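Local coordinates for Dye-decolorizing peroxidase Tfu_3078 (Thermobifida fusca, PDB 5FW4), which uses heme b and hydrogen peroxide to oxidise a wide range of compounds, with high reactivity towards anthraquinone dyes, at residues 105-108 / 109-113; 293-296 / 297-301. All coordinates share one frame; numbering follows the deposited sequence.

Overall arrangement
Both contacts are short helical runs of about two turns, held by i to i+4 interactions, one in each half of this DyP-type peroxidase, whose two halves each carry a four-stranded antiparallel sheet of the ferredoxin-like kind. Contact 1 lies within helix 97-120 of the N-terminal half, away from the annotated sites, where the helix packs against strands 184-190 and 211-220. Contact 2 makes up the start and body of the short helix 294-301 in the C-terminal half, and its last residue, I301, touches the heme. V300 there has its side chain about 6 Å from that of H338, the inferred proximal iron ligand. The centres of contacts 1 and 2 are 47 Å apart, on opposite sides of the chain's centre; the nearest atoms of contacts 1 and 2 are about 34 Å apart.

Contact 1 of 2, residues 105-108 / 109-113; sequences AAAL and RSWTE
W111 lies back over A107, one turn earlier in helix 97-120, which packs on the antiparallel sheet of the N-terminal ferredoxin-like half. W111 CB sits 3.5 Å from A107 O, the same oxygen that accepts the straight backbone bond from W111 N. With CG beside the backbone N (chi1 -74°), the indole folds back along the helix, and CG, CD2 and CE3 all pass close to A107 O, which stands 3.2 Å above the ring plane and toward its rim. Farther out, CZ3 and CH2 reach the methyl of A107, a CH-pi contact in which A107 CB is 4.2 Å from the centroid of the six-membered ring of W111. L108 CD2 only brushes CE3. At the polar end NE1 donates to L203 O, while F184 meets the indole edge-to-face, so that the ring joins the helix to its surroundings by both packing and a hydrogen bond.

Two hydroxyls turn back onto the same helix. S110 OG donates to A106 O at 2.9 Å from above the carbonyl plane, adding to the bond from S110 N. L108 O is likewise gripped twice: T112 OG1, 2.9 Å away, and T112 N approach it from opposite faces of its carbonyl plane.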
loop_
_atom_site.group_PDB
_atom_site.type_symbol
_atom_site.label_atom_id
_atom_site.label_comp_id
_atom_site.label_asym_id
_atom_site.label_seq_id
_atom_site.Cartn_x
_atom_site.Cartn_y
_atom_site.Cartn_z
ATOM N N ALA A 105 -0.029 -30.873 -3.736
ATOM C CA ALA A 105 1.007 -31.189 -4.711
ATOM C C ALA A 105 0.937 -30.220 -5.878
ATOM O O ALA A 105 1.956 -29.709 -6.329
ATOM C CB ALA A 105 0.880 -32.639 -5.196
ATOM N N ALA A 106 -0.276 -29.987 -6.366
ATOM C CA ALA A 106 -0.499 -29.086 -7.494
ATOM C C ALA A 106 -0.071 -27.661 -7.105
ATOM O O ALA A 106 0.729 -27.034 -7.790
ATOM C CB ALA A 106 -1.966 -29.096 -7.885
ATOM N N ALA A 107 -0.612 -27.173 -5.994
ATOM C CA ALA A 107 -0.316 -25.813 -5.515
ATOM C C ALA A 107 1.164 -25.641 -5.444
ATOM O O ALA A 107 1.689 -24.726 -6.041
ATOM C CB ALA A 107 -0.952 -25.553 -4.161
ATOM N N LEU A 108 1.840 -26.559 -4.762
ATOM C CA LEU A 108 3.272 -26.375 -4.446
ATOM C C LEU A 108 4.134 -26.476 -5.705
ATOM O O LEU A 108 5.072 -25.729 -5.884
ATOM C CB LEU A 108 3.727 -27.350 -3.343
ATOM C CG LEU A 108 3.207 -27.079 -1.928
ATOM C CD1 LEU A 108 3.364 -28.295 -1.038
ATOM C CD2 LEU A 108 3.939 -25.904 -1.290
ATOM N N ARG A 109 3.804 -27.408 -6.600
ATOM C CA ARG A 109 4.483 -27.468 -7.877
ATOM C C ARG A 109 4.294 -26.187 -8.693
ATOM O O ARG A 109 5.256 -25.646 -9.237
ATOM C CB ARG A 109 4.014 -28.683 -8.702
ATOM C CG ARG A 109 4.939 -28.942 -9.880
ATOM C CD ARG A 109 4.478 -30.132 -10.702
ATOM N NE ARG A 109 4.800 -31.420 -10.090
ATOM C CZ ARG A 109 5.968 -32.064 -10.205
ATOM N NH1 ARG A 109 6.995 -31.540 -10.863
ATOM N NH2 ARG A 109 6.118 -33.247 -9.626
ATOM N N SER A 110 3.071 -25.694 -8.810
ATOM C CA SER A 110 2.827 -24.531 -9.671
ATOM C C SER A 110 3.607 -23.344 -9.124
ATOM O O SER A 110 4.254 -22.557 -9.851
ATOM C CB SER A 110 1.347 -24.157 -9.664
ATOM O OG SER A 110 0.529 -25.231 -10.032
ATOM N N TRP A 111 3.537 -23.206 -7.814
ATOM C CA TRP A 111 4.223 -22.072 -7.198
ATOM C C TRP A 111 5.719 -22.165 -7.369
ATOM O O TRP A 111 6.364 -21.180 -7.727
ATOM C CB TRP A 111 3.833 -21.924 -5.713
ATOM C CG TRP A 111 2.445 -21.379 -5.471
ATOM C CD1 TRP A 111 1.772 -20.456 -6.218
ATOM C CD2 TRP A 111 1.612 -21.660 -4.347
ATOM N NE1 TRP A 111 0.546 -20.183 -5.655
ATOM C CE2 TRP A 111 0.422 -20.924 -4.508
ATOM C CE3 TRP A 111 1.757 -22.472 -3.211
ATOM C CZ2 TRP A 111 -0.613 -20.991 -3.601
ATOM C CZ3 TRP A 111 0.712 -22.561 -2.328
ATOM C CH2 TRP A 111 -0.446 -21.811 -2.509
ATOM N N THR A 112 6.284 -23.330 -7.119
ATOM C CA THR A 112 7.715 -23.523 -7.267
ATOM C C THR A 112 8.149 -23.164 -8.669
ATOM O O THR A 112 9.114 -22.437 -8.861
ATOM C CB THR A 112 8.157 -24.969 -6.932
ATOM O OG1 THR A 112 7.893 -25.270 -5.549
ATOM C CG2 THR A 112 9.665 -25.148 -7.205
ATOM N N GLU A 113 7.429 -23.679 -9.652
ATOM C CA GLU A 113 7.798 -23.476 -11.029
ATOM C C GLU A 113 7.639 -22.026 -11.441
ATOM O O GLU A 113 8.472 -21.498 -12.175
ATOM C CB GLU A 113 6.995 -24.434 -11.937
ATOM C CG GLU A 113 7.343 -25.885 -11.668
ATOM C CD GLU A 113 6.620 -26.888 -12.575
ATOM O OE1 GLU A 113 5.875 -26.499 -13.511
ATOM O OE2 GLU A 113 6.813 -28.093 -12.334
#

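Contact 2 of 2, residues 293-296 / 297-301; sequences DVAA and RERVI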
loop_
_atom_site.group_PDB
_atom_site.type_symbol
_atom_site.label_atom_id
_atom_site.label_comp_id
_atom_site.label_asym_id
_atom_site.label_seq_id
_atom_site.Cartn_x
_atom_site.Cartn_y
_atom_site.Cartn_z
ATOM N N ASP A 293 6.975 12.636 24.591
ATOM C CA ASP A 293 8.080 13.385 24.077
ATOM C C ASP A 293 9.216 12.446 23.741
ATOM O O ASP A 293 9.259 11.343 24.233
ATOM C CB ASP A 293 8.558 14.369 25.131
ATOM C CG ASP A 293 9.299 13.695 26.243
ATOM O OD1 ASP A 293 9.826 12.580 26.024
ATOM O OD2 ASP A 293 9.375 14.294 27.362
ATOM N N VAL A 294 10.171 12.945 22.969
ATOM C CA VAL A 294 11.187 12.123 22.291
ATOM C C VAL A 294 11.951 11.308 23.308
ATOM O O VAL A 294 12.133 10.126 23.145
ATOM C CB VAL A 294 12.125 13.008 21.418
ATOM C CG1 VAL A 294 13.447 12.312 21.089
ATOM C CG2 VAL A 294 11.415 13.431 20.127
ATOM N N ALA A 295 12.391 11.947 24.399
ATOM C CA ALA A 295 13.089 11.226 25.442
ATOM C C ALA A 295 12.307 10.016 25.938
ATOM O O ALA A 295 12.869 8.931 26.122
ATOM C CB ALA A 295 13.403 12.188 26.629
ATOM N N ALA A 296 11.015 10.190 26.193
ATOM C CA ALA A 296 10.208 9.087 26.695
ATOM C C ALA A 296 10.116 7.937 25.688
ATOM O O ALA A 296 10.191 6.778 26.055
ATOM C CB ALA A 296 8.800 9.560 27.049
ATOM N N ARG A 297 9.964 8.285 24.425
ATOM C CA ARG A 297 9.908 7.263 23.339
ATOM C C ARG A 297 11.182 6.432 23.321
ATOM O O ARG A 297 11.163 5.203 23.290
ATOM C CB ARG A 297 9.744 7.955 22.006
ATOM C CG ARG A 297 8.409 8.672 21.833
ATOM C CD ARG A 297 8.453 9.558 20.583
ATOM N NE ARG A 297 7.302 10.439 20.470
ATOM C CZ ARG A 297 6.878 11.016 19.341
ATOM N NH1 ARG A 297 7.518 10.869 18.181
ATOM N NH2 ARG A 297 5.789 11.777 19.377
ATOM N N GLU A 298 12.301 7.132 23.453
ATOM C CA GLU A 298 13.595 6.483 23.451
ATOM C C GLU A 298 13.716 5.547 24.652
ATOM O O GLU A 298 14.308 4.463 24.535
ATOM C CB GLU A 298 14.744 7.521 23.363
ATOM C CG GLU A 298 14.675 8.432 22.140
ATOM C CD GLU A 298 15.700 9.575 22.107
ATOM O OE1 GLU A 298 15.977 10.242 23.151
ATOM O OE2 GLU A 298 16.215 9.851 21.005
ATOM N N ARG A 299 13.173 5.946 25.813
ATOM C CA ARG A 299 13.184 5.061 26.988
ATOM C C ARG A 299 12.380 3.737 26.819
ATOM O O ARG A 299 12.825 2.672 27.254
ATOM C CB ARG A 299 12.827 5.854 28.268
ATOM C CG ARG A 299 13.958 6.846 28.616
ATOM C CD ARG A 299 13.767 7.694 29.866
ATOM N NE ARG A 299 12.358 7.940 30.163
ATOM C CZ ARG A 299 11.686 9.081 29.956
ATOM N NH1 ARG A 299 12.266 10.172 29.452
ATOM N NH2 ARG A 299 10.396 9.131 30.279
ATOM N N VAL A 300 11.240 3.794 26.132
ATOM C CA VAL A 300 10.456 2.580 25.785
ATOM C C VAL A 300 11.334 1.503 25.119
ATOM O O VAL A 300 11.256 0.337 25.491
ATOM C CB VAL A 300 9.244 2.920 24.879
ATOM C CG1 VAL A 300 8.606 1.664 24.271
ATOM C CG2 VAL A 300 8.180 3.692 25.625
ATOM N N ILE A 301 12.165 1.896 24.150
ATOM C CA ILE A 301 12.973 0.918 23.357
ATOM C C ILE A 301 14.364 0.709 23.931
ATOM O O ILE A 301 14.847 -0.407 23.976
ATOM C CB ILE A 301 13.205 1.372 21.920
ATOM C CG1 ILE A 301 11.875 1.418 21.138
ATOM C CG2 ILE A 301 14.286 0.506 21.259
ATOM C CD1 ILE A 301 11.182 0.092 20.940
#
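V294 and E298 meet one turn apart at the start of helix 294-301, in the C-terminal ferredoxin-like half, where D293 is the N-cap. The two side chains cross obliquely: a chi1 of 160° swings V294 CG1 away from the backbone N and brings it 3.7 Å from E298 CD, while E298 CG passes 3.2 Å from V294 O. The glutamate's outer end is taken up by the loop beyond the helix, OE2 accepting from L305 N. Were E298 shortened to an alanine, L305 N would probably lose this acceptor and the CG1 methyl of V294 the carboxylate carbon it rests on.

R297 points another way, running extended past D293 O and the CA of V294 until its NE donates to L292 O; E128 of the second subunit packs against both V294 and R297. R299 instead bends at chi3 (-29°) and lays its guanidinium back over the first turn. A296 CA lies 3.4 Å above one face of this group, toward its rim, with NH1 near the methyl of A295 and NH2 near that of A296. D293 OD1 lies 4.8 Å from R299 NH1, not in contact, though the opposite charges may weakly favour this placement. Beneath that guanidinium the cap itself closes: A296 N donates to D293 OD1 at 2.7 Å, almost straight at 171°.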